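Vaginolysin (Gardnerella vaginalis, PDB 5IMY) probably acts as a secreted, cholesterol-binding toxin that lyses host cells by sending transmembrane beta strands into their membranes, as other cholesterol-dependent cytolysins do. Local coordinates at residues E61-E66 / T272-D277; Y169-A174 / A284-V289; N178-K183 / I197-V202; A186-A189 / P194-I197; V267-T272 / G324-L329. One frame throughout, in Å; residues are numbered along the deposited sequence.

Interaction 1 of 5, residues E61-E66 / T272-D277; sequences EFVVVE and TSKSTD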
# COMPACT_ATOMS: atom_id res chain seq x y z
N GLU A 61 6.48 0.24 19.23
CA GLU A 61 5.67 1.02 18.30
C GLU A 61 6.44 1.55 17.10
O GLU A 61 7.17 2.54 17.21
CB GLU A 61 5.01 2.18 19.05
CG GLU A 61 3.60 2.49 18.59
CD GLU A 61 3.05 3.76 19.21
OE1 GLU A 61 3.85 4.58 19.71
OE2 GLU A 61 1.81 3.94 19.20
N PHE A 62 6.28 0.91 15.94
CA PHE A 62 6.88 1.39 14.70
C PHE A 62 5.86 2.26 13.98
O PHE A 62 4.86 1.75 13.46
CB PHE A 62 7.32 0.22 13.83
CG PHE A 62 7.93 0.63 12.52
CD1 PHE A 62 9.10 1.37 12.49
CD2 PHE A 62 7.34 0.28 11.32
CE1 PHE A 62 9.67 1.75 11.29
CE2 PHE A 62 7.90 0.66 10.11
CZ PHE A 62 9.07 1.39 10.10
N VAL A 63 6.11 3.57 13.94
CA VAL A 63 5.16 4.54 13.43
C VAL A 63 5.57 4.96 12.03
O VAL A 63 6.72 5.32 11.79
CB VAL A 63 5.08 5.77 14.36
CG1 VAL A 63 4.01 6.75 13.88
CG2 VAL A 63 4.82 5.34 15.80
N VAL A 64 4.61 4.92 11.10
CA VAL A 64 4.78 5.43 9.74
C VAL A 64 3.85 6.62 9.57
O VAL A 64 2.67 6.55 9.94
CB VAL A 64 4.50 4.36 8.68
CG1 VAL A 64 4.38 4.99 7.28
CG2 VAL A 64 5.58 3.30 8.69
N VAL A 65 4.38 7.71 9.02
CA VAL A 65 3.58 8.85 8.59
C VAL A 65 3.74 8.99 7.09
O VAL A 65 4.86 8.91 6.57
CB VAL A 65 3.99 10.15 9.31
CG1 VAL A 65 3.88 9.98 10.82
CG2 VAL A 65 5.41 10.57 8.93
N GLU A 66 2.62 9.17 6.38
CA GLU A 66 2.65 9.28 4.93
C GLU A 66 1.88 10.52 4.51
O GLU A 66 0.72 10.71 4.91
CB GLU A 66 2.07 8.02 4.27
CG GLU A 66 0.72 8.18 3.57
CD GLU A 66 0.34 6.94 2.79
OE1 GLU A 66 0.90 5.86 3.07
OE2 GLU A 66 -0.51 7.06 1.88
N THR A 272 -3.70 11.09 20.95
CA THR A 272 -2.32 10.73 20.64
C THR A 272 -2.20 9.32 20.10
O THR A 272 -1.08 8.86 19.85
CB THR A 272 -1.44 10.90 21.89
OG1 THR A 272 -0.06 10.88 21.51
CG2 THR A 272 -1.70 9.79 22.90
N SER A 273 -3.32 8.62 19.91
CA SER A 273 -3.29 7.28 19.35
C SER A 273 -2.85 7.33 17.89
O SER A 273 -3.35 8.14 17.11
CB SER A 273 -4.66 6.62 19.47
OG SER A 273 -4.73 5.44 18.68
N LYS A 274 -1.92 6.45 17.53
CA LYS A 274 -1.44 6.33 16.16
C LYS A 274 -2.27 5.34 15.35
O LYS A 274 -1.78 4.81 14.35
CB LYS A 274 0.03 5.91 16.16
CG LYS A 274 0.91 6.68 17.13
CD LYS A 274 1.09 8.12 16.70
CE LYS A 274 1.52 9.00 17.87
NZ LYS A 274 2.88 8.69 18.36
N SER A 275 -3.51 5.10 15.76
CA SER A 275 -4.33 4.06 15.15
C SER A 275 -5.13 4.62 13.98
O SER A 275 -5.60 5.75 14.01
CB SER A 275 -5.29 3.48 16.19
OG SER A 275 -6.27 2.66 15.58
N THR A 276 -5.27 3.80 12.94
CA THR A 276 -6.35 3.99 11.99
C THR A 276 -7.66 3.71 12.74
O THR A 276 -7.67 3.53 13.96
CB THR A 276 -6.16 3.09 10.77
OG1 THR A 276 -7.22 3.33 9.83
CG2 THR A 276 -6.15 1.62 11.16
N ASP A 277 -8.78 3.68 12.03
CA ASP A 277 -10.10 3.52 12.63
C ASP A 277 -10.48 4.70 13.51
O ASP A 277 -11.60 4.71 14.05
CB ASP A 277 -10.21 2.24 13.47
CG ASP A 277 -10.18 0.98 12.63
OD1 ASP A 277 -9.07 0.50 12.31
OD2 ASP A 277 -11.26 0.46 12.29
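Glu61 and Lys274 meet where the long strand 62-76, part of the curved mixed sheet of a cholesterol-dependent cytolysin and antiparallel to strands 51-57 and 363-389, passes the loop that leads from strand 263-271 to helix 278-286. Their side chains cross at about a right angle. Glu61 runs straight beyond CG and brings its carboxylate to the root of the lysine, with Glu61 OE2 3.5 Å from Lys274 CG and 4.0 Å from Lys274 CB. Lys274 starts with CG beside the backbone N (chi1 -46°) and turns again at chi2 (-69°) and chi4 (68°), bends that carry its chain past the carboxylate instead of end-on into it. Its ammonium stays beyond salt-bridge range, Lys274 NZ lying 4.4 Å from Glu61 OE1; the opposite charges should still attract. The backbones are nearest close by, with the CA atoms of Val63 and Lys274 7.4 Å apart. Ser376 of strand 363-389, the next strand of the sheet, touches both Glu61 and Lys274, so the loop meets two strands at once. The loop braces itself locally by an ST turn, in which Ser275 N donates to Ser273 OG over 3.2 Å. Val63, which points the same way as Glu61, adds one apolar touch, its CG1 lying 4.3 Å from Lys274 CD.

Interaction 2 of 5, residues Y169-A174 / A284-V289; sequences YDSASA and AAIKGV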
# COMPACT_ATOMS: atom_id res chain seq x y z
N TYR A 169 -24.55 17.25 11.13
CA TYR A 169 -23.16 17.50 11.45
C TYR A 169 -22.30 17.28 10.22
O TYR A 169 -22.59 16.42 9.38
CB TYR A 169 -22.67 16.61 12.61
CG TYR A 169 -22.68 15.13 12.30
CD1 TYR A 169 -21.60 14.53 11.66
CD2 TYR A 169 -23.75 14.33 12.67
CE1 TYR A 169 -21.60 13.18 11.38
CE2 TYR A 169 -23.76 12.97 12.39
CZ TYR A 169 -22.68 12.40 11.75
OH TYR A 169 -22.67 11.06 11.47
N ASP A 170 -21.23 18.07 10.12
CA ASP A 170 -20.25 17.95 9.06
C ASP A 170 -18.88 17.74 9.69
O ASP A 170 -18.47 18.51 10.56
CB ASP A 170 -20.25 19.19 8.17
CG ASP A 170 -21.59 19.43 7.50
OD1 ASP A 170 -21.84 18.83 6.44
OD2 ASP A 170 -22.39 20.23 8.04
N SER A 171 -18.19 16.70 9.25
CA SER A 171 -16.91 16.31 9.82
C SER A 171 -15.79 16.54 8.80
O SER A 171 -16.02 16.58 7.59
CB SER A 171 -16.92 14.84 10.25
OG SER A 171 -17.70 14.66 11.42
N ALA A 172 -14.58 16.68 9.32
CA ALA A 172 -13.40 16.81 8.47
C ALA A 172 -12.16 16.63 9.33
O ALA A 172 -12.13 17.07 10.48
CB ALA A 172 -13.36 18.17 7.76
N SER A 173 -11.15 15.97 8.76
CA SER A 173 -9.88 15.84 9.44
C SER A 173 -9.12 17.16 9.39
O SER A 173 -9.09 17.83 8.35
CB SER A 173 -9.05 14.73 8.79
OG SER A 173 -8.32 14.00 9.76
N ALA A 174 -8.52 17.54 10.51
CA ALA A 174 -7.75 18.78 10.57
C ALA A 174 -6.42 18.56 9.87
O ALA A 174 -5.56 17.83 10.37
CB ALA A 174 -7.55 19.22 12.02
N ALA A 284 -18.63 7.03 14.73
CA ALA A 284 -19.55 6.06 15.32
C ALA A 284 -20.12 6.58 16.64
O ALA A 284 -21.31 6.39 16.92
CB ALA A 284 -18.83 4.73 15.54
N ALA A 285 -19.29 7.23 17.45
CA ALA A 285 -19.78 7.81 18.70
C ALA A 285 -20.82 8.89 18.43
O ALA A 285 -21.90 8.89 19.03
CB ALA A 285 -18.61 8.38 19.51
N ILE A 286 -20.51 9.82 17.52
CA ILE A 286 -21.46 10.86 17.14
C ILE A 286 -22.80 10.24 16.76
O ILE A 286 -23.87 10.77 17.09
CB ILE A 286 -20.89 11.71 15.99
CG1 ILE A 286 -19.74 12.58 16.50
CG2 ILE A 286 -21.98 12.58 15.35
CD1 ILE A 286 -18.92 13.22 15.39
N LYS A 287 -22.77 9.12 16.05
CA LYS A 287 -23.98 8.46 15.57
C LYS A 287 -24.68 7.65 16.65
O LYS A 287 -25.65 6.95 16.33
CB LYS A 287 -23.65 7.55 14.39
CG LYS A 287 -23.40 8.26 13.08
CD LYS A 287 -23.46 7.28 11.92
CE LYS A 287 -23.24 7.96 10.58
NZ LYS A 287 -21.80 7.97 10.20
N GLY A 288 -24.23 7.71 17.89
CA GLY A 288 -24.71 6.80 18.91
C GLY A 288 -24.00 5.47 18.77
O GLY A 288 -22.77 5.41 18.86
N VAL A 289 -24.76 4.40 18.54
CA VAL A 289 -24.19 3.08 18.25
C VAL A 289 -23.43 2.58 19.46
O VAL A 289 -22.64 3.31 20.07
CB VAL A 289 -23.28 3.14 17.01
CG1 VAL A 289 -22.60 1.80 16.76
CG2 VAL A 289 -24.08 3.57 15.79
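Tyr169 and Ile286 make the apolar part of the contact, a CH-pi interaction. Ile286 CG2 lies over one face of the tyrosine ring, 3.6 Å from its centroid and 16° off the ring normal, offset toward the rim. The closest ring atom is Tyr169 CE2, 3.5 Å from Ile286 CG2. The tyrosine reaches the methyl because its CG sits between the backbone N and the carbonyl carbon (chi1 64°), sending the ring out from strand 166-173 toward the end of helix 278-286. Ser171, two residues along the same strand, adds a marginal touch, with Ser171 OG 4.4 Å from Ile286 CD1.

Lys287 brings a second kind of contact. Its aliphatic chain crosses the tyrosine at about a right angle and packs against the hydroxyl, with Tyr169 OH 3.3 Å from both Lys287 CG and Lys287 CE. The helix is closing here: Lys287 is the first residue to leave helical angles, and Gly288 N bonds to Ala285 O over 2.8 Å.

In relatives, this strand and helix belong to the central membrane-attack domain. Glu283 lies close by, weakly hydrogen-bonded to Tyr169 OH and Ser171 OG and in a long, weak ion pair with Lys287 NZ. The chemistry thus implies an apolar ring face beside a polar rim, the lysine charge probably being shared between Glu283 and an aromatic side chain of another protein's chain, which meets it in a cation-pi contact.

Interaction 3 of 5, residues N178-K183 / I197-V202; sequences NQLKAK and IDFDAV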
# COMPACT_ATOMS: atom_id res chain seq x y z
N ASN A 178 -6.64 25.91 5.14
CA ASN A 178 -7.26 26.19 3.85
C ASN A 178 -8.30 25.14 3.48
O ASN A 178 -9.37 25.48 2.97
CB ASN A 178 -6.19 26.29 2.77
CG ASN A 178 -5.82 27.73 2.45
OD1 ASN A 178 -6.20 28.66 3.16
ND2 ASN A 178 -5.06 27.92 1.37
N GLN A 179 -8.01 23.85 3.71
CA GLN A 179 -9.00 22.83 3.41
C GLN A 179 -10.18 22.90 4.37
O GLN A 179 -11.32 22.60 3.98
CB GLN A 179 -8.37 21.44 3.44
CG GLN A 179 -7.84 21.00 4.80
CD GLN A 179 -8.67 19.90 5.44
OE1 GLN A 179 -9.37 19.15 4.76
NE2 GLN A 179 -8.58 19.79 6.75
N LEU A 180 -9.95 23.30 5.62
CA LEU A 180 -11.05 23.47 6.57
C LEU A 180 -11.89 24.69 6.22
O LEU A 180 -13.12 24.67 6.38
CB LEU A 180 -10.51 23.58 7.99
CG LEU A 180 -9.83 22.32 8.54
CD1 LEU A 180 -9.28 22.58 9.93
CD2 LEU A 180 -10.79 21.14 8.56
N LYS A 181 -11.26 25.77 5.74
CA LYS A 181 -12.03 26.90 5.25
C LYS A 181 -12.91 26.50 4.07
O LYS A 181 -14.03 27.01 3.93
CB LYS A 181 -11.09 28.05 4.86
CG LYS A 181 -10.66 28.90 6.05
CD LYS A 181 -9.33 29.62 5.83
CE LYS A 181 -9.49 30.99 5.19
NZ LYS A 181 -9.63 30.92 3.71
N ALA A 182 -12.44 25.56 3.24
CA ALA A 182 -13.26 25.07 2.14
C ALA A 182 -14.39 24.18 2.63
O ALA A 182 -15.44 24.12 1.99
CB ALA A 182 -12.38 24.31 1.14
N LYS A 183 -14.20 23.49 3.76
CA LYS A 183 -15.24 22.64 4.30
C LYS A 183 -16.26 23.44 5.11
O LYS A 183 -17.47 23.21 4.99
CB LYS A 183 -14.62 21.54 5.18
CG LYS A 183 -15.63 20.62 5.87
CD LYS A 183 -16.00 19.43 5.01
CE LYS A 183 -17.34 18.84 5.41
NZ LYS A 183 -17.69 17.63 4.62
N ILE A 197 -6.06 24.67 17.14
CA ILE A 197 -5.65 23.51 16.34
C ILE A 197 -4.14 23.52 16.19
O ILE A 197 -3.52 24.57 16.01
CB ILE A 197 -6.35 23.54 14.97
CG1 ILE A 197 -7.87 23.68 15.14
CG2 ILE A 197 -6.03 22.26 14.20
CD1 ILE A 197 -8.60 23.94 13.83
N ASP A 198 -3.54 22.34 16.26
CA ASP A 198 -2.10 22.16 16.07
C ASP A 198 -1.89 21.34 14.80
O ASP A 198 -1.97 20.10 14.84
CB ASP A 198 -1.46 21.49 17.28
CG ASP A 198 0.05 21.50 17.23
OD1 ASP A 198 0.61 21.91 16.19
OD2 ASP A 198 0.69 21.08 18.23
N PHE A 199 -1.63 22.02 13.69
CA PHE A 199 -1.45 21.32 12.42
C PHE A 199 -0.10 20.62 12.35
O PHE A 199 -0.01 19.48 11.89
CB PHE A 199 -1.59 22.30 11.25
CG PHE A 199 -2.97 22.88 11.11
CD1 PHE A 199 -3.99 22.16 10.51
CD2 PHE A 199 -3.24 24.16 11.57
CE1 PHE A 199 -5.25 22.69 10.38
CE2 PHE A 199 -4.51 24.70 11.44
CZ PHE A 199 -5.51 23.97 10.84
N ASP A 200 0.97 21.28 12.81
CA ASP A 200 2.29 20.66 12.79
C ASP A 200 2.28 19.33 13.52
O ASP A 200 2.97 18.39 13.12
CB ASP A 200 3.32 21.60 13.41
CG ASP A 200 3.31 22.98 12.79
OD1 ASP A 200 3.91 23.15 11.70
OD2 ASP A 200 2.72 23.90 13.39
N ALA A 201 1.50 19.23 14.60
CA ALA A 201 1.42 17.98 15.35
C ALA A 201 0.75 16.88 14.55
O ALA A 201 1.12 15.71 14.68
CB ALA A 201 0.68 18.21 16.67
N VAL A 202 -0.24 17.23 13.72
CA VAL A 202 -0.93 16.22 12.92
C VAL A 202 0.00 15.65 11.86
O VAL A 202 0.10 14.43 11.68
CB VAL A 202 -2.20 16.82 12.29
CG1 VAL A 202 -2.92 15.76 11.45
CG2 VAL A 202 -3.12 17.38 13.36
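Leu180 reaches from helix 177-184 with a single methyl, CD1, that touches both Ile197 and Phe199. With CD1 anti to CA (chi2 177°), the leucine is fully stretched and presents this methyl as its leading point. It comes to the rim of the Phe199 ring, near the ring plane, and Leu180 CD1 lies 4.1 Å from both Phe199 CE1 and Phe199 CZ. The two side chains approach from opposite directions.

Ile197 divides its branches between two tasks. The longer one continues outward through CG1 to CD1, which lies 4.2 Å from Leu180 CD1. The other branch turns back onto its own segment: Ile197 CG2 sits 3.8 Å above the plane of the Phe199 ring, over its centre, so that the ring has an isoleucine methyl on one face as well as the leucine methyl at its edge.

These residues belong to the small helical cluster 177-203 between strands 166-173 and 208-223. Its place in the chain is consistent with the first of the two helical bundles that relatives of this toxin unfold into membrane-spanning hairpins. Helix 188-191 covers this side of the contact, and Gln179 NE2 bonds to Ser173 O of strand 166-173.

Just before helix 199-203, Asp198 takes the N-cap position, its OD1 accepting a weak bond from Ala201 N at 3.2 Å. The Phe199 side chain leaves the backbone with CG beside the N (chi1 -65°), which directs the ring toward helix 177-184.

Interaction 4 of 5, residues A186-A189 / P194-I197; sequences ADFA and PLKI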
# COMPACT_ATOMS: atom_id res chain seq x y z
N ALA A 186 -15.31 30.33 4.44
CA ALA A 186 -14.16 31.20 4.28
C ALA A 186 -13.73 31.86 5.58
O ALA A 186 -12.58 32.30 5.70
CB ALA A 186 -14.46 32.28 3.24
N ASP A 187 -14.63 31.95 6.56
CA ASP A 187 -14.34 32.58 7.85
C ASP A 187 -14.12 31.56 8.96
O ASP A 187 -14.31 31.88 10.13
CB ASP A 187 -15.46 33.54 8.23
CG ASP A 187 -16.80 32.85 8.36
OD1 ASP A 187 -16.97 31.75 7.79
OD2 ASP A 187 -17.70 33.41 9.03
N PHE A 188 -13.71 30.33 8.61
CA PHE A 188 -13.44 29.33 9.65
C PHE A 188 -12.31 29.79 10.56
O PHE A 188 -12.45 29.78 11.79
CB PHE A 188 -13.11 27.98 9.03
CG PHE A 188 -12.78 26.92 10.05
CD1 PHE A 188 -13.79 26.32 10.78
CD2 PHE A 188 -11.47 26.55 10.29
CE1 PHE A 188 -13.50 25.36 11.73
CE2 PHE A 188 -11.17 25.59 11.24
CZ PHE A 188 -12.19 24.99 11.96
N ALA A 189 -11.17 30.16 9.98
CA ALA A 189 -10.20 30.95 10.72
C ALA A 189 -10.92 32.13 11.36
O ALA A 189 -11.84 32.69 10.77
CB ALA A 189 -9.08 31.43 9.79
N PRO A 194 -10.33 29.43 18.68
CA PRO A 194 -10.62 29.00 20.05
C PRO A 194 -10.40 27.51 20.27
O PRO A 194 -10.20 27.09 21.42
CB PRO A 194 -12.09 29.39 20.25
CG PRO A 194 -12.32 30.47 19.27
CD PRO A 194 -11.52 30.07 18.08
N LEU A 195 -10.45 26.69 19.22
CA LEU A 195 -10.13 25.27 19.35
C LEU A 195 -8.63 25.01 19.30
O LEU A 195 -8.23 23.84 19.34
CB LEU A 195 -10.82 24.47 18.24
CG LEU A 195 -12.27 24.81 17.87
CD1 LEU A 195 -12.48 24.55 16.40
CD2 LEU A 195 -13.26 24.00 18.70
N LYS A 196 -7.81 26.06 19.21
CA LYS A 196 -6.36 25.95 19.19
C LYS A 196 -5.88 24.70 18.46
O LYS A 196 -5.36 23.77 19.09
CB LYS A 196 -5.81 25.98 20.62
CG LYS A 196 -6.39 27.08 21.49
CD LYS A 196 -5.82 27.02 22.90
CE LYS A 196 -6.91 26.80 23.95
NZ LYS A 196 -7.52 28.07 24.43
N ILE A 197 -6.06 24.67 17.14
CA ILE A 197 -5.65 23.51 16.34
C ILE A 197 -4.14 23.52 16.19
O ILE A 197 -3.52 24.57 16.01
CB ILE A 197 -6.35 23.54 14.97
CG1 ILE A 197 -7.87 23.68 15.14
CG2 ILE A 197 -6.03 22.26 14.20
CD1 ILE A 197 -8.60 23.94 13.83
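The carbonyl O of Leu195, a residue whose side chain touches Phe188, accepts a hydrogen bond from NZ of Lys268 on strand 263-271; the same ammonium makes a weaker bond to the carbonyl O of Lys196. One lysine end thus fastens two successive carbonyls of the loop that follows helix 188-191.

The contact itself is apolar. Phe188 projects from the start of that helix with CG anti to the backbone N (chi1 178°), and the far side of its ring faces the loop. Ile197 CD1 comes from the opposite direction to the ring edge, near the ring plane, at 4.0 Å from Phe188 CE2 and 4.2 Å from Phe188 CZ. Leu195 adds a looser touch at the same corner, its CD1 lying 4.5 Å from Phe188 CZ. Between them Lys196 has a positive phi (35°), a backbone turn over which the side chains of Leu195 and Ile197 both point to the phenylalanine.

The chain thus folds back on itself within ten residues, and two aliphatic side chains meet one aromatic ring, Ile197 at its edge. Helix 177-184 supplies more of the ring's surroundings: Phe184 meets it with planes at about 30°, and Met177 and Leu180 pack against it. Leu195 in turn lies on strand 305-311, touching Val309 and Cys307, whose disulfide partner is Cys322.

Interaction 5 of 5, residues V267-T272 / G324-L329; sequences VKFDTT and GNIDTL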
# COMPACT_ATOMS: atom_id res chain seq x y z
N VAL A 267 -16.60 21.32 17.43
CA VAL A 267 -15.99 20.35 18.33
C VAL A 267 -14.70 19.84 17.71
O VAL A 267 -14.68 19.47 16.52
CB VAL A 267 -16.93 19.18 18.64
CG1 VAL A 267 -16.31 18.25 19.67
CG2 VAL A 267 -18.28 19.69 19.13
N LYS A 268 -13.63 19.80 18.50
CA LYS A 268 -12.35 19.23 18.08
C LYS A 268 -12.12 17.93 18.84
O LYS A 268 -12.02 17.94 20.08
CB LYS A 268 -11.21 20.21 18.35
CG LYS A 268 -9.82 19.65 18.03
CD LYS A 268 -8.70 20.61 18.44
CE LYS A 268 -8.57 20.72 19.95
NZ LYS A 268 -7.50 21.67 20.36
N PHE A 269 -12.05 16.83 18.11
CA PHE A 269 -11.62 15.55 18.66
C PHE A 269 -10.16 15.33 18.29
O PHE A 269 -9.80 15.42 17.12
CB PHE A 269 -12.45 14.39 18.11
CG PHE A 269 -13.93 14.54 18.30
CD1 PHE A 269 -14.57 13.91 19.35
CD2 PHE A 269 -14.68 15.29 17.41
CE1 PHE A 269 -15.94 14.04 19.52
CE2 PHE A 269 -16.04 15.43 17.57
CZ PHE A 269 -16.67 14.80 18.63
N ASP A 270 -9.33 15.04 19.29
CA ASP A 270 -7.96 14.64 19.01
C ASP A 270 -7.51 13.59 20.01
O ASP A 270 -8.01 13.51 21.13
CB ASP A 270 -6.99 15.85 19.02
CG ASP A 270 -6.91 16.53 20.37
OD1 ASP A 270 -7.30 15.93 21.39
OD2 ASP A 270 -6.42 17.69 20.42
N THR A 271 -6.55 12.78 19.57
CA THR A 271 -5.95 11.75 20.42
C THR A 271 -4.50 11.60 20.02
O THR A 271 -4.10 11.93 18.90
CB THR A 271 -6.68 10.41 20.29
OG1 THR A 271 -6.10 9.46 21.19
CG2 THR A 271 -6.57 9.87 18.86
N THR A 272 -3.70 11.09 20.95
CA THR A 272 -2.32 10.73 20.64
C THR A 272 -2.20 9.32 20.10
O THR A 272 -1.08 8.86 19.85
CB THR A 272 -1.44 10.90 21.89
OG1 THR A 272 -0.06 10.88 21.51
CG2 THR A 272 -1.70 9.79 22.90
N GLY A 324 -12.29 17.79 27.76
CA GLY A 324 -13.44 16.92 27.85
C GLY A 324 -13.21 15.64 27.09
O GLY A 324 -12.17 15.43 26.46
N ASN A 325 -14.22 14.77 27.17
CA ASN A 325 -14.19 13.48 26.49
C ASN A 325 -15.51 13.26 25.76
O ASN A 325 -16.34 14.17 25.69
CB ASN A 325 -13.92 12.36 27.49
CG ASN A 325 -14.73 12.51 28.76
OD1 ASN A 325 -15.96 12.51 28.72
ND2 ASN A 325 -14.04 12.63 29.88
N ILE A 326 -15.72 12.06 25.22
CA ILE A 326 -16.96 11.78 24.50
C ILE A 326 -18.17 12.03 25.39
O ILE A 326 -19.23 12.43 24.90
CB ILE A 326 -16.94 10.33 23.96
CG1 ILE A 326 -15.77 10.13 22.99
CG2 ILE A 326 -18.26 9.99 23.27
CD1 ILE A 326 -15.79 11.05 21.76
N ASP A 327 -18.03 11.82 26.70
CA ASP A 327 -19.16 12.07 27.59
C ASP A 327 -19.41 13.57 27.77
O ASP A 327 -20.56 13.97 28.01
CB ASP A 327 -18.92 11.40 28.95
CG ASP A 327 -19.35 9.95 28.96
OD1 ASP A 327 -20.28 9.59 28.21
OD2 ASP A 327 -18.75 9.16 29.72
N THR A 328 -18.37 14.40 27.67
CA THR A 328 -18.59 15.84 27.61
C THR A 328 -19.44 16.20 26.40
O THR A 328 -20.41 16.95 26.50
CB THR A 328 -17.25 16.58 27.57
OG1 THR A 328 -16.59 16.45 28.84
CG2 THR A 328 -17.44 18.07 27.24
N LEU A 329 -19.07 15.66 25.24
CA LEU A 329 -19.84 15.90 24.02
C LEU A 329 -21.29 15.50 24.19
O LEU A 329 -22.20 16.31 23.96
CB LEU A 329 -19.20 15.14 22.85
CG LEU A 329 -19.95 15.15 21.52
CD1 LEU A 329 -19.75 16.48 20.81
CD2 LEU A 329 -19.50 13.99 20.65
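Phe269 fills the groove between Ile326 and Leu329 on the first turn of helix 326-335, and Val267 receives a methyl of Leu329; the helix packs on the face of the antiparallel sheet to which strand 263-271 belongs. The ring of Phe269 enters edge first and crosses both aliphatic side chains at about a right angle. Its leading atoms lodge between two methyls: Ile326 CD1 is 3.7 Å from Phe269 CE1, and Leu329 CD2 is 3.6 Å from Phe269 CZ. Both methyls lie near the ring plane, so the bump is the ring's rim and the hollow is the gap between residues i and i+3 of the helix.

Alongside, the fit is reversed. Leu329 CD1 rests in the notch between the two methyls of Val267, 3.9 Å from Val267 CG2 and 4.0 Å from Val267 CG1. With CG of Leu329 anti to its own N (chi1 174°), CD2 serves the ring and CD1 mainly the valine, though Leu329 CD1 also comes within 4.1 Å of Phe269 CZ.

Val306 of strand 305-311 also packs on Val267 and Phe269, and Val282 of helix 278-286 on Phe269, consistent with a fully buried contact. Where the helix begins, Asn325 and Thr328 form a capping box. Its return bond, Asn325 N to Thr328 OG1, is weak at 3.4 Å, whereas Thr328 N donates to Asn325 OD1 over 3.2 Å from 38° above the carbonyl plane.

How the interactions relate
From the N terminus, residues 61-66 open first, and interaction 1 closes the widest loop when the chain returns at 272-277, tying the long curved sheet to the central one. Within that span lie interactions 3 and 4, which share Ile197 and together fold the helical cluster 177-203. Interaction 2 opens earlier, at 169-174, encloses 3 and 4, and closes at 284-289, so it crosses interaction 1. Interaction 5 crosses both 1 and 2, sharing Thr272 with 1, and sets helix 326-335 on the central sheet. Direct touches join 2 to 5 through Ile286 and Phe269, and 4 to 5 through Lys268.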